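Side-chain contact in transcriptional regulator, PadR family (Enterococcus faecalis, PDB 3HHH), which probably binds DNA through a winged helix-turn-helix domain as a dimeric transcriptional regulator of the PadR family: residues B[17-22]-B[54-59]. Residues are numbered along the deposited sequence; the frame is centred on the assembly and turned at random.
Sequences LVLAII and LRLEKN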
loop_
_atom_site.group_PDB
_atom_site.type_symbol
_atom_site.label_atom_id
_atom_site.label_comp_id
_atom_site.label_asym_id
_atom_site.label_seq_id
_atom_site.Cartn_x
_atom_site.Cartn_y
_atom_site.Cartn_z
ATOM N N LEU B 17 -4.405 4.730 8.134
ATOM C CA LEU B 17 -4.197 6.132 8.485
ATOM C C LEU B 17 -5.490 6.796 8.949
ATOM O O LEU B 17 -5.472 7.648 9.833
ATOM C CB LEU B 17 -3.631 6.904 7.289
ATOM C CG LEU B 17 -2.248 6.494 6.784
ATOM C CD1 LEU B 17 -1.844 7.395 5.627
ATOM C CD2 LEU B 17 -1.208 6.546 7.910
ATOM N N VAL B 18 -6.608 6.414 8.340
ATOM C CA VAL B 18 -7.912 6.933 8.743
ATOM C C VAL B 18 -8.213 6.501 10.175
ATOM O O VAL B 18 -8.582 7.326 11.006
ATOM C CB VAL B 18 -9.036 6.481 7.774
ATOM C CG1 VAL B 18 -10.409 6.683 8.396
ATOM C CG2 VAL B 18 -8.926 7.239 6.457
ATOM N N LEU B 19 -8.036 5.217 10.469
ATOM C CA LEU B 19 -8.208 4.737 11.837
ATOM C C LEU B 19 -7.325 5.551 12.786
ATOM O O LEU B 19 -7.790 6.013 13.833
ATOM C CB LEU B 19 -7.876 3.244 11.952
ATOM C CG LEU B 19 -8.835 2.243 11.298
ATOM C CD1 LEU B 19 -8.393 0.817 11.616
ATOM C CD2 LEU B 19 -10.269 2.461 11.744
ATOM N N ALA B 20 -6.065 5.741 12.390
ATOM C CA ALA B 20 -5.093 6.510 13.166
ATOM C C ALA B 20 -5.602 7.902 13.515
ATOM O O ALA B 20 -5.553 8.311 14.679
ATOM C CB ALA B 20 -3.780 6.615 12.405
ATOM N N ILE B 21 -6.093 8.621 12.506
ATOM C CA ILE B 21 -6.603 9.982 12.700
ATOM C C ILE B 21 -7.788 10.009 13.672
ATOM O O ILE B 21 -7.840 10.854 14.565
ATOM C CB ILE B 21 -7.014 10.634 11.366
ATOM C CG1 ILE B 21 -5.779 10.909 10.506
ATOM C CG2 ILE B 21 -7.758 11.938 11.608
ATOM C CD1 ILE B 21 -6.101 11.170 9.046
ATOM N N ILE B 22 -8.720 9.077 13.506
ATOM C CA ILE B 22 -9.892 8.988 14.383
ATOM C C ILE B 22 -9.498 8.689 15.845
ATOM O O ILE B 22 -10.105 9.228 16.781
ATOM C CB ILE B 22 -10.903 7.926 13.874
ATOM C CG1 ILE B 22 -11.472 8.323 12.499
ATOM C CG2 ILE B 22 -12.045 7.756 14.852
ATOM C CD1 ILE B 22 -12.196 7.191 11.775
ATOM N N LEU B 54 -17.528 4.586 5.350
ATOM C CA LEU B 54 -18.653 3.655 5.235
ATOM C C LEU B 54 -18.218 2.238 5.606
ATOM O O LEU B 54 -18.908 1.549 6.355
ATOM C CB LEU B 54 -19.249 3.667 3.818
ATOM C CG LEU B 54 -20.314 4.733 3.538
ATOM C CD1 LEU B 54 -20.548 4.890 2.037
ATOM C CD2 LEU B 54 -21.615 4.398 4.261
ATOM N N ARG B 55 -17.066 1.819 5.091
ATOM C CA ARG B 55 -16.576 0.463 5.325
ATOM C C ARG B 55 -16.164 0.244 6.782
ATOM O O ARG B 55 -16.452 -0.805 7.361
ATOM C CB ARG B 55 -15.409 0.135 4.388
ATOM C CG ARG B 55 -14.977 -1.322 4.472
ATOM C CD ARG B 55 -13.961 -1.699 3.408
ATOM N NE ARG B 55 -13.499 -3.072 3.607
ATOM C CZ ARG B 55 -12.600 -3.449 4.517
ATOM N NH1 ARG B 55 -12.034 -2.559 5.328
ATOM N NH2 ARG B 55 -12.259 -4.731 4.615
ATOM N N LEU B 56 -15.487 1.231 7.363
ATOM C CA LEU B 56 -15.092 1.172 8.770
ATOM C C LEU B 56 -16.311 1.003 9.670
ATOM O O LEU B 56 -16.328 0.144 10.559
ATOM C CB LEU B 56 -14.329 2.439 9.175
ATOM C CG LEU B 56 -12.938 2.632 8.569
ATOM C CD1 LEU B 56 -12.392 3.988 8.975
ATOM C CD2 LEU B 56 -11.990 1.512 8.989
ATOM N N GLU B 57 -17.323 1.834 9.426
ATOM C CA GLU B 57 -18.584 1.772 10.160
ATOM C C GLU B 57 -19.256 0.414 9.983
ATOM O O GLU B 57 -19.628 -0.228 10.964
ATOM C CB GLU B 57 -19.517 2.895 9.695
ATOM C CG GLU B 57 -20.897 2.882 10.349
ATOM C CD GLU B 57 -21.541 4.262 10.411
ATOM O OE1 GLU B 57 -21.096 5.172 9.671
ATOM O OE2 GLU B 57 -22.491 4.437 11.208
ATOM N N LYS B 58 -19.384 -0.027 8.734
ATOM C CA LYS B 58 -20.018 -1.313 8.414
ATOM C C LYS B 58 -19.463 -2.452 9.277
ATOM O O LYS B 58 -20.222 -3.274 9.782
ATOM C CB LYS B 58 -19.843 -1.637 6.922
ATOM C CG LYS B 58 -20.550 -2.910 6.440
ATOM C CD LYS B 58 -20.093 -3.310 5.034
ATOM C CE LYS B 58 -20.110 -4.826 4.831
ATOM N NZ LYS B 58 -21.482 -5.404 4.874
ATOM N N ASN B 59 -18.145 -2.480 9.456
ATOM C CA ASN B 59 -17.483 -3.528 10.238
ATOM C C ASN B 59 -17.377 -3.205 11.737
ATOM O O ASN B 59 -16.781 -3.969 12.501
ATOM C CB ASN B 59 -16.093 -3.803 9.661
ATOM C CG ASN B 59 -16.145 -4.326 8.236
ATOM O OD1 ASN B 59 -16.059 -5.534 8.003
ATOM N ND2 ASN B 59 -16.297 -3.420 7.274
#
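Leu56 reaches from helix 46-58 to meet Val18, Leu19 and Ile22 on helix 13-24, an apolar contact in the core of the winged helix-turn-helix fold expected of a PadR regulator. By the usual order of that fold, 46-58 is the probable recognition helix, and the hairpin of strands 62-69 and 74-80 is probably the wing.

The packing is wholly aliphatic. The short helical segments cross at -73°, and their axes stay 11.8 Å apart, a separation bridged by side chains, chiefly the leucines. Leu56 points toward helix 13-24: its CD1 meets Val18 CG1 at 3.4 Å and also nears Leu19 CD2 at 3.8 Å, while its CD2 lies 3.4 Å from Leu19 CD2, which is thus near both methyls. The CB of Leu19 points neither toward nor away from helix 46-58, but with CG anti to the carbonyl carbon (chi1 -70°) the leucine is long enough for its end to come nearer. Valine suits position 18 because its CB is directed toward helix 46-58, and CG1, anti to the backbone N, is the methyl that touches. Ile22 adds a looser contact, its CD1 4.3 Å from Leu56 CD1.

All four residues are buried, and the probable wing covers part of the cluster: Val62 touches Leu19, Ile22 and Leu56. Away from Leu56, Leu17 packs on Val102 and Ile21 on Met105 of the second subunit.

The one side-chain hydrogen bond within these segments lies at the end of helix 46-58. Arg55 O accepts from both the backbone N and the side chain of Asn59, which approach from opposite faces of the carbonyl plane. Asparagine fits because its amide can turn back: Asn59 ND2 donates to Arg55 O at 2.6 Å, with the oxygen almost in the amide plane.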